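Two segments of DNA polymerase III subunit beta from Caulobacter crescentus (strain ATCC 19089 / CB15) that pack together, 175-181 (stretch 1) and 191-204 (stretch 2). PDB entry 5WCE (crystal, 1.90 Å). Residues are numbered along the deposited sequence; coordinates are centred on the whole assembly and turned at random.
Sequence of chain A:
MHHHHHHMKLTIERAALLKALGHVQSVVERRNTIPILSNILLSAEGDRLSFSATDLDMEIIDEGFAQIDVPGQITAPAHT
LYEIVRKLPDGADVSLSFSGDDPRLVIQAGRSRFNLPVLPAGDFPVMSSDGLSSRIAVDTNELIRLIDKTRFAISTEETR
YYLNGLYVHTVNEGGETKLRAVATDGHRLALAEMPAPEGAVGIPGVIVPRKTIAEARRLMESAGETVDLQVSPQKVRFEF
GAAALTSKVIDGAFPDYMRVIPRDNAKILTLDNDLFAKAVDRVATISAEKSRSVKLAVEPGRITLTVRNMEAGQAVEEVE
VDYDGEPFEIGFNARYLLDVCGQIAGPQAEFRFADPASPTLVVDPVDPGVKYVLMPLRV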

ATOM      1  N   GLY A 175     -27.708  31.560  18.863  1.00 62.83           N
ATOM      2  CA  GLY A 175     -27.211  32.827  19.434  1.00 62.81           C
ATOM      3  C   GLY A 175     -25.788  33.191  18.985  1.00 61.12           C
ATOM      4  O   GLY A 175     -25.122  34.018  19.622  1.00 62.77           O
ATOM      5  N   GLU A 176     -25.329  32.553  17.919  1.00 57.17           N
ATOM      6  CA  GLU A 176     -23.937  32.590  17.534  1.00 54.57           C
ATOM      7  C   GLU A 176     -23.940  32.397  16.018  1.00 48.85           C
ATOM      8  O   GLU A 176     -24.717  31.617  15.469  1.00 45.50           O
ATOM      9  CB  GLU A 176     -23.211  31.407  18.214  1.00 56.57           C
ATOM     10  CG  GLU A 176     -21.784  31.747  18.648  1.00 59.14           C
ATOM     11  CD  GLU A 176     -20.981  30.531  19.116  1.00 58.97           C
ATOM     12  OE1 GLU A 176     -21.210  29.401  18.599  1.00 57.58           O
ATOM     13  OE2 GLU A 176     -20.113  30.720  20.010  1.00 60.72           O
ATOM     14  N   THR A 177     -22.971  33.004  15.351  1.00 44.19           N
ATOM     15  CA  THR A 177     -22.657  32.592  13.989  1.00 40.07           C
ATOM     16  C   THR A 177     -21.646  31.416  14.012  1.00 36.71           C
ATOM     17  O   THR A 177     -20.653  31.459  14.709  1.00 35.71           O
ATOM     18  CB  THR A 177     -22.142  33.789  13.176  1.00 41.11           C
ATOM     19  OG1 THR A 177     -23.190  34.766  13.103  1.00 42.48           O
ATOM     20  CG2 THR A 177     -21.763  33.356  11.778  1.00 38.88           C
ATOM     21  N   LYS A 178     -21.922  30.387  13.243  1.00 34.21           N
ATOM     22  CA  LYS A 178     -21.023  29.245  13.097  1.00 32.97           C
ATOM     23  C   LYS A 178     -20.364  29.224  11.726  1.00 29.89           C
ATOM     24  O   LYS A 178     -21.016  29.489  10.758  1.00 29.75           O
ATOM     25  CB  LYS A 178     -21.824  27.982  13.328  1.00 34.14           C
ATOM     26  CG  LYS A 178     -22.139  27.885  14.817  1.00 36.30           C
ATOM     27  CD  LYS A 178     -23.488  27.327  15.062  1.00 38.10           C
ATOM     28  CE  LYS A 178     -23.690  27.223  16.568  1.00 40.16           C
ATOM     29  NZ  LYS A 178     -24.797  26.287  16.772  1.00 43.60           N
ATOM     30  N   LEU A 179     -19.074  28.925  11.679  1.00 28.88           N
ATOM     31  CA  LEU A 179     -18.412  28.494  10.438  1.00 27.28           C
ATOM     32  C   LEU A 179     -18.686  26.982  10.264  1.00 25.56           C
ATOM     33  O   LEU A 179     -18.303  26.194  11.131  1.00 23.77           O
ATOM     34  CB  LEU A 179     -16.919  28.778  10.504  1.00 27.72           C
ATOM     35  CG  LEU A 179     -16.063  28.403   9.287  1.00 26.78           C
ATOM     36  CD1 LEU A 179     -16.514  29.173   8.076  1.00 27.06           C
ATOM     37  CD2 LEU A 179     -14.593  28.679   9.538  1.00 27.00           C
ATOM     38  N   ARG A 180     -19.315  26.611   9.138  1.00 23.57           N
ATOM     39  CA  ARG A 180     -19.845  25.276   8.923  1.00 23.27           C
ATOM     40  C   ARG A 180     -19.300  24.674   7.618  1.00 21.17           C
ATOM     41  O   ARG A 180     -19.139  25.377   6.616  1.00 21.55           O
ATOM     42  CB  ARG A 180     -21.393  25.322   8.877  1.00 24.00           C
ATOM     43  CG  ARG A 180     -22.064  23.960   8.628  1.00 24.85           C
ATOM     44  CD  ARG A 180     -23.573  24.113   8.577  1.00 26.95           C
ATOM     45  NE  ARG A 180     -24.133  24.298   9.906  1.00 28.46           N
ATOM     46  CZ  ARG A 180     -25.448  24.402  10.174  1.00 31.99           C
ATOM     47  NH1 ARG A 180     -26.366  24.381   9.194  1.00 32.54           N
ATOM     48  NH2 ARG A 180     -25.858  24.544  11.436  1.00 32.92           N
ATOM     49  N   ALA A 181     -19.005  23.397   7.652  1.00 19.29           N
ATOM     50  CA  ALA A 181     -18.620  22.628   6.493  1.00 18.42           C
ATOM     51  C   ALA A 181     -19.643  21.501   6.295  1.00 18.44           C
ATOM     52  O   ALA A 181     -19.946  20.769   7.257  1.00 18.81           O
ATOM     53  CB  ALA A 181     -17.233  22.064   6.677  1.00 17.62           C
ATOM     54  N   LEU A 191     -21.883  17.020   8.393  1.00 18.75           N
ATOM     55  CA  LEU A 191     -21.909  18.412   8.759  1.00 19.50           C
ATOM     56  C   LEU A 191     -21.031  18.584  10.004  1.00 19.95           C
ATOM     57  O   LEU A 191     -21.133  17.785  10.971  1.00 19.41           O
ATOM     58  CB  LEU A 191     -23.351  18.861   9.004  1.00 20.27           C
ATOM     59  CG  LEU A 191     -23.612  20.301   9.481  1.00 21.15           C
ATOM     60  CD1 LEU A 191     -25.033  20.737   9.189  1.00 22.21           C
ATOM     61  CD2 LEU A 191     -23.298  20.566  10.944  1.00 22.24           C
ATOM     62  N   ALA A 192     -20.167  19.610   9.991  1.00 19.58           N
ATOM     63  CA  ALA A 192     -19.392  19.984  11.157  1.00 19.87           C
ATOM     64  C   ALA A 192     -19.287  21.484  11.240  1.00 21.49           C
ATOM     65  O   ALA A 192     -19.237  22.182  10.207  1.00 21.05           O
ATOM     66  CB  ALA A 192     -18.029  19.343  11.134  1.00 18.94           C
ATOM     67  N   GLU A 193     -19.306  22.012  12.455  1.00 22.32           N
ATOM     68  CA  GLU A 193     -19.268  23.448  12.618  1.00 23.93           C
ATOM     69  C   GLU A 193     -18.520  23.858  13.871  1.00 25.12           C
ATOM     70  O   GLU A 193     -18.282  23.050  14.774  1.00 23.99           O
ATOM     71  CB  GLU A 193     -20.678  24.019  12.593  1.00 25.54           C
ATOM     72  CG  GLU A 193     -21.495  23.681  13.848  1.00 25.98           C
ATOM     73  CD  GLU A 193     -22.973  23.862  13.714  1.00 27.55           C
ATOM     74  OE1 GLU A 193     -23.413  24.370  12.664  1.00 27.69           O
ATOM     75  OE2 GLU A 193     -23.686  23.516  14.711  1.00 29.87           O
ATOM     76  N   MET A 194     -18.137  25.136  13.881  1.00 25.74           N
ATOM     77  CA  MET A 194     -17.424  25.769  14.991  1.00 26.71           C
ATOM     78  C   MET A 194     -17.929  27.188  15.149  1.00 28.05           C
ATOM     79  O   MET A 194     -18.539  27.714  14.223  1.00 27.14           O
ATOM     80  CB  MET A 194     -15.929  25.805  14.710  1.00 26.56           C
ATOM     81  CG  MET A 194     -15.550  26.648  13.445  1.00 26.56           C
ATOM     82  SD  MET A 194     -13.793  26.654  13.040  1.00 28.05           S
ATOM     83  CE  MET A 194     -13.281  27.743  14.367  1.00 30.03           C
ATOM     84  N   PRO A 195     -17.676  27.821  16.318  1.00 29.87           N
ATOM     85  CA  PRO A 195     -17.969  29.253  16.419  1.00 31.56           C
ATOM     86  C   PRO A 195     -17.197  30.009  15.340  1.00 31.17           C
ATOM     87  O   PRO A 195     -16.020  29.739  15.128  1.00 30.22           O
ATOM     88  CB  PRO A 195     -17.488  29.645  17.829  1.00 33.24           C
ATOM     89  CG  PRO A 195     -17.398  28.351  18.587  1.00 33.13           C
ATOM     90  CD  PRO A 195     -17.120  27.274  17.568  1.00 30.59           C
ATOM     91  N   ALA A 196     -17.866  30.944  14.667  1.00 31.86           N
ATOM     92  CA  ALA A 196     -17.246  31.639  13.537  1.00 31.80           C
ATOM     93  C   ALA A 196     -16.084  32.482  14.034  1.00 33.05           C
ATOM     94  O   ALA A 196     -16.271  33.318  14.914  1.00 32.95           O
ATOM     95  CB  ALA A 196     -18.265  32.491  12.801  1.00 31.86           C
ATOM     96  N   PRO A 197     -14.866  32.252  13.494  1.00 33.79           N
ATOM     97  CA  PRO A 197     -13.742  33.133  13.820  1.00 35.44           C
ATOM     98  C   PRO A 197     -14.061  34.587  13.539  1.00 39.09           C
ATOM     99  O   PRO A 197     -14.939  34.901  12.706  1.00 37.16           O
ATOM    100  CB  PRO A 197     -12.612  32.672  12.887  1.00 34.79           C
ATOM    101  CG  PRO A 197     -13.001  31.328  12.435  1.00 33.37           C
ATOM    102  CD  PRO A 197     -14.504  31.236  12.499  1.00 33.12           C
ATOM    103  N   GLU A 198     -13.395  35.486  14.251  1.00 42.83           N
ATOM    104  CA  GLU A 198     -13.527  36.907  13.981  1.00 47.27           C
ATOM    105  C   GLU A 198     -13.144  37.159  12.515  1.00 44.63           C
ATOM    106  O   GLU A 198     -12.098  36.689  12.074  1.00 44.13           O
ATOM    107  CB  GLU A 198     -12.640  37.702  14.940  1.00 51.31           C
ATOM    108  CG  GLU A 198     -12.761  39.197  14.780  1.00 55.92           C
ATOM    109  CD  GLU A 198     -11.865  39.949  15.740  1.00 59.90           C
ATOM    110  OE1 GLU A 198     -12.386  40.342  16.815  1.00 64.05           O
ATOM    111  OE2 GLU A 198     -10.663  40.172  15.396  1.00 62.09           O
ATOM    112  N   GLY A 199     -14.025  37.845  11.782  1.00 44.33           N
ATOM    113  CA  GLY A 199     -13.826  38.109  10.358  1.00 42.91           C
ATOM    114  C   GLY A 199     -14.454  37.121   9.379  1.00 40.75           C
ATOM    115  O   GLY A 199     -14.554  37.392   8.197  1.00 40.41           O
ATOM    116  N   ALA A 200     -14.899  35.967   9.859  1.00 37.56           N
ATOM    117  CA  ALA A 200     -15.516  34.991   9.001  1.00 35.52           C
ATOM    118  C   ALA A 200     -16.976  35.224   8.856  1.00 35.45           C
ATOM    119  O   ALA A 200     -17.576  34.644   7.970  1.00 34.84           O
ATOM    120  CB  ALA A 200     -15.291  33.607   9.561  1.00 35.04           C
ATOM    121  N   VAL A 201     -17.584  36.024   9.731  1.00 37.26           N
ATOM    122  CA  VAL A 201     -19.063  36.068   9.824  1.00 37.73           C
ATOM    123  C   VAL A 201     -19.503  36.706   8.510  1.00 39.20           C
ATOM    124  O   VAL A 201     -18.953  37.737   8.100  1.00 38.00           O
ATOM    125  CB  VAL A 201     -19.531  36.918  11.019  1.00 40.02           C
ATOM    126  CG1 VAL A 201     -21.033  37.196  11.009  1.00 39.98           C
ATOM    127  CG2 VAL A 201     -19.102  36.286  12.340  1.00 40.02           C
ATOM    128  N   GLY A 202     -20.418  36.062   7.794  1.00 38.61           N
ATOM    129  CA  GLY A 202     -20.844  36.612   6.493  1.00 39.44           C
ATOM    130  C   GLY A 202     -19.922  36.452   5.274  1.00 37.24           C
ATOM    131  O   GLY A 202     -20.107  37.111   4.282  1.00 38.11           O
ATOM    132  N   ILE A 203     -18.902  35.600   5.350  1.00 34.95           N
ATOM    133  CA  ILE A 203     -18.209  35.148   4.103  1.00 33.26           C
ATOM    134  C   ILE A 203     -19.222  34.564   3.108  1.00 32.85           C
ATOM    135  O   ILE A 203     -20.223  33.968   3.539  1.00 31.42           O
ATOM    136  CB  ILE A 203     -17.115  34.070   4.359  1.00 31.92           C
ATOM    137  CG1 ILE A 203     -17.644  32.873   5.142  1.00 31.01           C
ATOM    138  CG2 ILE A 203     -15.892  34.705   5.008  1.00 32.90           C
ATOM    139  CD1 ILE A 203     -16.828  31.613   4.927  1.00 29.87           C
ATOM    140  N   PRO A 204     -18.991  34.727   1.786  1.00 32.92           N
ATOM    141  CA  PRO A 204     -19.913  34.015   0.880  1.00 32.62           C
ATOM    142  C   PRO A 204     -19.679  32.498   0.996  1.00 29.07           C
ATOM    143  O   PRO A 204     -18.542  32.064   1.213  1.00 28.87           O
ATOM    144  CB  PRO A 204     -19.538  34.535  -0.501  1.00 33.89           C
ATOM    145  CG  PRO A 204     -18.074  34.859  -0.406  1.00 33.49           C
ATOM    146  CD  PRO A 204     -17.869  35.333   1.051  1.00 33.52           C
TER
HETATM  147  O   HOH W   1     -25.999  25.542  14.616  1.00 52.21           O

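Antiparallel pairing of two strands does two jobs at once: it satisfies the backbone's polar groups and sorts the side chains onto opposite faces, where each face can follow its own chemistry. The contact between residues 175-181 and 191-204 of this polymerase subunit, which buries 725 Å² in total, is a compact example.

The backbone ladder joins strand 176-181 to strand 191-195, their directions 143° apart. Ala-181 and Ala-192 form a hydrogen-bonded pair with both bonds well made: Ala-181 N donates to Ala-192 O at 2.8 Å, nearly straight at 175°, and Ala-192 N donates to Ala-181 O at 3.0 Å. The next such pair is less even. Met-194 N reaches Leu-179 O at 3.0 Å, but the return bond from Leu-179 N to Met-194 O, although 2.9 Å long, is weak because its angle at hydrogen is only 129°. Pro-195 has no amide hydrogen, but it pairs with Lys-178 at a non-hydrogen-bonded position, where none is needed for this ladder; Ala-196 N then bonds to Thr-177 O at 2.8 Å. Between the rungs, CA-H...O contacts accompany the close approach of the chains, as where Lys-178 CA lies 3.1 Å from Met-194 O and Glu-193 CA 3.3 Å from Leu-179 O.

Charge dominates the face carrying Arg-180 and Glu-193. Arg-180 CA and Glu-193 CA lie 4.2 Å apart in a non-hydrogen-bonded pair, and the two side chains run out together. Glu-193 OE1 sits at the edge of the guanidinium, near its plane, and accepts from both Arg-180 NE at 2.9 Å and Arg-180 NH2 at 2.7 Å, so one carboxylate oxygen takes two hydrogen bonds within a salt bridge. The other oxygen looks to Lys-178: Glu-193 OE2 and Lys-178 NZ make a long salt bridge at 3.6 Å, reinforced by a water that accepts from Lys-178 NZ at 2.6 Å and donates to Glu-193 OE2 at 3.1 Å. Leu-191 CD1 lies over one face of the guanidinium, while Glu-193 OE1 lies at its edge.

The face carrying Leu-179 and Met-194 is apolar. Leu-179, the residue most covered by the other stretch, places its CB 3.9 Å from Met-194 CG, while its two methyls reach past the strand: CD2 lies 3.9 Å from Pro-197 CD, and CD1 lies 4.0 Å from Ile-203 CD1. Ile-203 is the last residue of a type II turn that begins at Ala-200, with a 3.1 Å bond from Ile-203 N to Ala-200 O. Buried Leu-179 thus links the paired strands to the loop beyond them.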